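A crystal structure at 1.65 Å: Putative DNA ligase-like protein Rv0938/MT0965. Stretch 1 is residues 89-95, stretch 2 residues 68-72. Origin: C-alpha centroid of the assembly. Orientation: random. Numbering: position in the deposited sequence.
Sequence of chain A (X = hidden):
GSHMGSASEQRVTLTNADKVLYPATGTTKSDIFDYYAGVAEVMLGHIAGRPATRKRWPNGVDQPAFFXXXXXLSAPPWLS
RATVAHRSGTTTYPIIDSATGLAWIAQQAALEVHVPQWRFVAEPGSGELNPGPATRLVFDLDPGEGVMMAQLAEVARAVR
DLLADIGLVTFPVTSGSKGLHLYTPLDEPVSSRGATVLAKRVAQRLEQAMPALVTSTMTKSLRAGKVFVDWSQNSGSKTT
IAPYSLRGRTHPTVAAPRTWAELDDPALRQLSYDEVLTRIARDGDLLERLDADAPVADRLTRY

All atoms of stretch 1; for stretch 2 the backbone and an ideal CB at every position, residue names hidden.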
ATOM      1  N   GLY A  89     -16.094  18.143   4.742  1.00 28.33           N
ATOM      2  CA  GLY A  89     -16.186  18.575   3.346  1.00 26.02           C
ATOM      3  C   GLY A  89     -16.245  17.437   2.345  1.00 23.91           C
ATOM      4  O   GLY A  89     -17.012  16.476   2.516  1.00 24.40           O
ATOM      5  N   THR A  90     -15.428  17.549   1.297  1.00 21.31           N
ATOM      6  CA  THR A  90     -15.484  16.649   0.152  1.00 18.04           C
ATOM      7  C   THR A  90     -14.113  16.685  -0.549  1.00 15.97           C
ATOM      8  O   THR A  90     -13.473  17.742  -0.619  1.00 16.84           O
ATOM      9  CB  THR A  90     -16.623  17.056  -0.817  1.00 18.61           C
ATOM     10  OG1 THR A  90     -17.900  16.653  -0.280  1.00 17.87           O
ATOM     11  CG2 THR A  90     -16.448  16.428  -2.153  1.00 17.28           C
ATOM     12  N   THR A  91     -13.632  15.541  -1.022  1.00 12.42           N
ATOM     13  CA  THR A  91     -12.279  15.503  -1.633  1.00 10.23           C
ATOM     14  C   THR A  91     -12.346  14.740  -2.929  1.00  9.10           C
ATOM     15  O   THR A  91     -12.909  13.654  -2.969  1.00  8.91           O
ATOM     16  CB  THR A  91     -11.276  14.790  -0.716  1.00 10.46           C
ATOM     17  OG1 THR A  91     -11.196  15.491   0.536  1.00 13.17           O
ATOM     18  CG2 THR A  91      -9.874  14.736  -1.366  1.00 10.44           C
ATOM     19  N   THR A  92     -11.803  15.309  -3.994  1.00  6.95           N
ATOM     20  CA  THR A  92     -11.785  14.616  -5.268  1.00  6.24           C
ATOM     21  C   THR A  92     -10.364  14.100  -5.503  1.00  6.27           C
ATOM     22  O   THR A  92      -9.428  14.875  -5.546  1.00  5.92           O
ATOM     23  CB  THR A  92     -12.204  15.565  -6.422  1.00  7.11           C
ATOM     24  OG1 THR A  92     -13.553  16.015  -6.199  1.00  6.56           O
ATOM     25  CG2 THR A  92     -12.091  14.826  -7.745  1.00  7.67           C
ATOM     26  N   TYR A  93     -10.202  12.788  -5.584  1.00  4.75           N
ATOM     27  CA  TYR A  93      -8.889  12.155  -5.731  1.00  6.36           C
ATOM     28  C   TYR A  93      -8.612  11.684  -7.149  1.00  5.04           C
ATOM     29  O   TYR A  93      -9.563  11.345  -7.844  1.00  6.45           O
ATOM     30  CB  TYR A  93      -8.847  10.880  -4.895  1.00  5.83           C
ATOM     31  CG  TYR A  93      -8.845  11.027  -3.403  1.00  5.60           C
ATOM     32  CD1 TYR A  93      -7.639  10.906  -2.699  1.00  7.29           C
ATOM     33  CD2 TYR A  93     -10.052  11.197  -2.697  1.00  7.56           C
ATOM     34  CE1 TYR A  93      -7.629  10.961  -1.302  1.00  7.52           C
ATOM     35  CE2 TYR A  93     -10.042  11.274  -1.303  1.00  8.89           C
ATOM     36  CZ  TYR A  93      -8.824  11.155  -0.631  1.00  8.93           C
ATOM     37  OH  TYR A  93      -8.819  11.206   0.753  1.00 10.84           O
ATOM     38  N   PRO A  94      -7.307  11.549  -7.539  1.00  5.59           N
ATOM     39  CA  PRO A  94      -7.004  10.870  -8.805  1.00  5.96           C
ATOM     40  C   PRO A  94      -7.195   9.372  -8.564  1.00  6.33           C
ATOM     41  O   PRO A  94      -7.083   8.915  -7.434  1.00  7.15           O
ATOM     42  CB  PRO A  94      -5.508  11.145  -9.026  1.00  4.41           C
ATOM     43  CG  PRO A  94      -4.941  11.415  -7.622  1.00  4.22           C
ATOM     44  CD  PRO A  94      -6.100  11.898  -6.760  1.00  5.40           C
ATOM     45  N   ILE A  95      -7.533   8.643  -9.601  1.00  6.53           N
ATOM     46  CA  ILE A  95      -7.504   7.168  -9.575  1.00  7.59           C
ATOM     47  C   ILE A  95      -6.430   6.834 -10.622  1.00  8.49           C
ATOM     48  O   ILE A  95      -6.545   7.226 -11.764  1.00  9.26           O
ATOM     49  CB  ILE A  95      -8.867   6.576  -9.992  1.00  8.15           C
ATOM     50  CG1 ILE A  95      -9.974   6.967  -8.993  1.00  5.85           C
ATOM     51  CG2 ILE A  95      -8.745   5.020 -10.211  1.00  9.47           C
ATOM     52  CD1 ILE A  95     -11.347   6.773  -9.564  1.00  6.86           C
ATOM     53  N   UNK A  68      -0.679  14.685  -0.297  1.00  5.30           N
ATOM     54  CA  UNK A  68      -1.615  15.419  -1.135  1.00  6.41           C
ATOM     55  C   UNK A  68      -2.757  14.461  -1.451  1.00  7.41           C
ATOM     56  O   UNK A  68      -2.498  13.294  -1.769  1.00  6.73           O
ATOM     57  CB  UNK A  68      -0.950  15.950  -2.406  1.00  6.41           C
ATOM     58  N   UNK A  69      -3.987  14.939  -1.291  1.00  7.64           N
ATOM     59  CA  UNK A  69      -5.161  14.094  -1.507  1.00  7.75           C
ATOM     60  C   UNK A  69      -5.976  14.650  -2.668  1.00  6.96           C
ATOM     61  O   UNK A  69      -6.055  14.030  -3.738  1.00  6.96           O
ATOM     62  CB  UNK A  69      -6.015  14.006  -0.241  1.00  7.75           C
ATOM     63  N   UNK A  70      -6.555  15.831  -2.476  1.00  6.74           N
ATOM     64  CA  UNK A  70      -7.266  16.468  -3.598  1.00  7.04           C
ATOM     65  C   UNK A  70      -6.371  16.494  -4.873  1.00  6.90           C
ATOM     66  O   UNK A  70      -5.144  16.682  -4.804  1.00  7.36           O
ATOM     67  CB  UNK A  70      -7.685  17.888  -3.214  1.00  7.04           C
ATOM     68  N   UNK A  71      -7.008  16.295  -6.026  1.00  6.93           N
ATOM     69  CA  UNK A  71      -6.345  16.387  -7.320  1.00  6.87           C
ATOM     70  C   UNK A  71      -6.383  17.841  -7.802  1.00  5.29           C
ATOM     71  O   UNK A  71      -7.443  18.332  -8.180  1.00  6.15           O
ATOM     72  CB  UNK A  71      -7.006  15.456  -8.339  1.00  6.87           C
ATOM     73  N   UNK A  72      -5.215  18.470  -7.831  1.00  5.68           N
ATOM     74  CA  UNK A  72      -5.095  19.887  -8.228  1.00  6.36           C
ATOM     75  C   UNK A  72      -5.535  20.103  -9.683  1.00  6.54           C
ATOM     76  O   UNK A  72      -5.293  19.199 -10.543  1.00  6.03           O
ATOM     77  CB  UNK A  72      -3.653  20.366  -8.047  1.00  6.36           C
TER

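Position 68 lies beyond the reach of stretch 1. Its CA-to-CB bond points sideways, and nothing of stretch 1 comes within 5.5 Å of the ideal CB. The backbone angles, -140/133, are extended and suit almost any residue. Stretch 1 therefore sets no preference here. The deposited residue is Glu68. Its side chain is extended, with chi1 and chi2 both t, and stays clear of stretch 1.

Position 69 also has a sideways CA-to-CB bond, but here stretch 1 is close. The ideal CB sits 3.6 Å from CE1 of Tyr93 and 4.1 Å from CG2 of Thr91. Both neighbours offer carbon, so the first atoms of the side chain should be apolar. No charged group of stretch 1 waits there. A long side chain with an aliphatic stem would fit, whether or not it ends in a polar group; a smaller apolar one would also be tolerated. The residue is Lys69. Its CB packs 3.6 Å from Tyr93 CE1, approaching the ring obliquely. Chi2 and chi3 are both t, so the methylene chain is extended before chi4 turns to m. The NZ atom finds its hydrogen bond elsewhere in the structure.

At position 70 the CA atoms of the two stretches come nearest, its CA 5.1 Å from CA of Tyr93. The CA itself makes a CA-H...O contact of 3.3 Å with O of Thr92. The ideal CB is 4.2 Å from that same O and 4.3 Å from CG2 of Thr91. Angles of -50/143 are open to many residues. Stretch 1 does offer a donor, the backbone N of Thr92, but it lies well beyond the CB. A side chain long enough to bring an acceptor back to it would suit, such as Gln or Glu; the backbone alone does not choose between them. The residue is Gln70. Its CA-to-CB bond points sideways, but chi2 near 79° (p) bends the chain and its end comes nearer. Thr92 N donates to Gln70 OE1 at 2.8 Å, with an angle of 166° at the hydrogen. The amide nitrogen is used as well: Gln70 NE2 donates to a water at 3.3 Å, and that water lies 2.6 Å from Thr92 OG1 in a second hydrogen bond. One amide thus meets both backbone and side chain of Thr92.

Position 71 points toward stretch 1. Its backbone N donates to Thr92 O at 2.8 Å, a bond any residue but proline could make. The ideal CB is 4.0 Å from CD of Pro94 and 4.3 Å from C of Tyr93. The proline ring invites a medium-sized apolar side chain: Leu, Ile, Val or Met. The residue is Leu71, with chi1 t and chi2 p. Its CD1 lies 3.9 Å from Pro94 CB, an apolar contact.

Position 72 points away, and its ideal CB has nothing of stretch 1 within 5.5 Å. Many residues would do. It is Ala72, which makes no contact with stretch 1.

Stretch 2, residues 68-72: EKQLA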
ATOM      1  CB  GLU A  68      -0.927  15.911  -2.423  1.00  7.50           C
ATOM      2  CG  GLU A  68      -1.736  16.997  -3.121  1.00  8.50           C
ATOM      3  CD  GLU A  68      -1.032  17.611  -4.322  1.00  7.29           C
ATOM      4  OE1 GLU A  68       0.091  17.133  -4.677  1.00  9.01           O
ATOM      5  OE2 GLU A  68      -1.637  18.573  -4.913  1.00  4.80           O
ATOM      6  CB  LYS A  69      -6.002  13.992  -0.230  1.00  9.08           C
ATOM      7  CG  LYS A  69      -5.268  13.216   0.833  1.00  9.94           C
ATOM      8  CD  LYS A  69      -6.040  13.204   2.163  1.00 12.35           C
ATOM      9  CE  LYS A  69      -5.316  12.293   3.174  1.00 16.68           C
ATOM     10  NZ  LYS A  69      -5.361  10.845   2.747  1.00 19.88           N
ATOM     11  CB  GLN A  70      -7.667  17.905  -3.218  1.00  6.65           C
ATOM     12  CG  GLN A  70      -8.464  18.678  -4.273  1.00  7.62           C
ATOM     13  CD  GLN A  70      -9.936  18.311  -4.334  1.00  9.58           C
ATOM     14  OE1 GLN A  70     -10.469  17.720  -3.411  1.00 10.04           O
ATOM     15  NE2 GLN A  70     -10.615  18.723  -5.418  1.00 14.49           N
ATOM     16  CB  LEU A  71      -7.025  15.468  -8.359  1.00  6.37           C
ATOM     17  CG  LEU A  71      -6.217  15.353  -9.681  1.00  5.72           C
ATOM     18  CD1 LEU A  71      -4.744  14.919  -9.502  1.00  9.25           C
ATOM     19  CD2 LEU A  71      -6.924  14.406 -10.662  1.00  7.95           C
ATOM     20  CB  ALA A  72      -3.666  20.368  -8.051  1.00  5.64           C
TER
HETATM   21  O   HOH W   1     -13.721  18.068  -4.556  1.00 34.41           O
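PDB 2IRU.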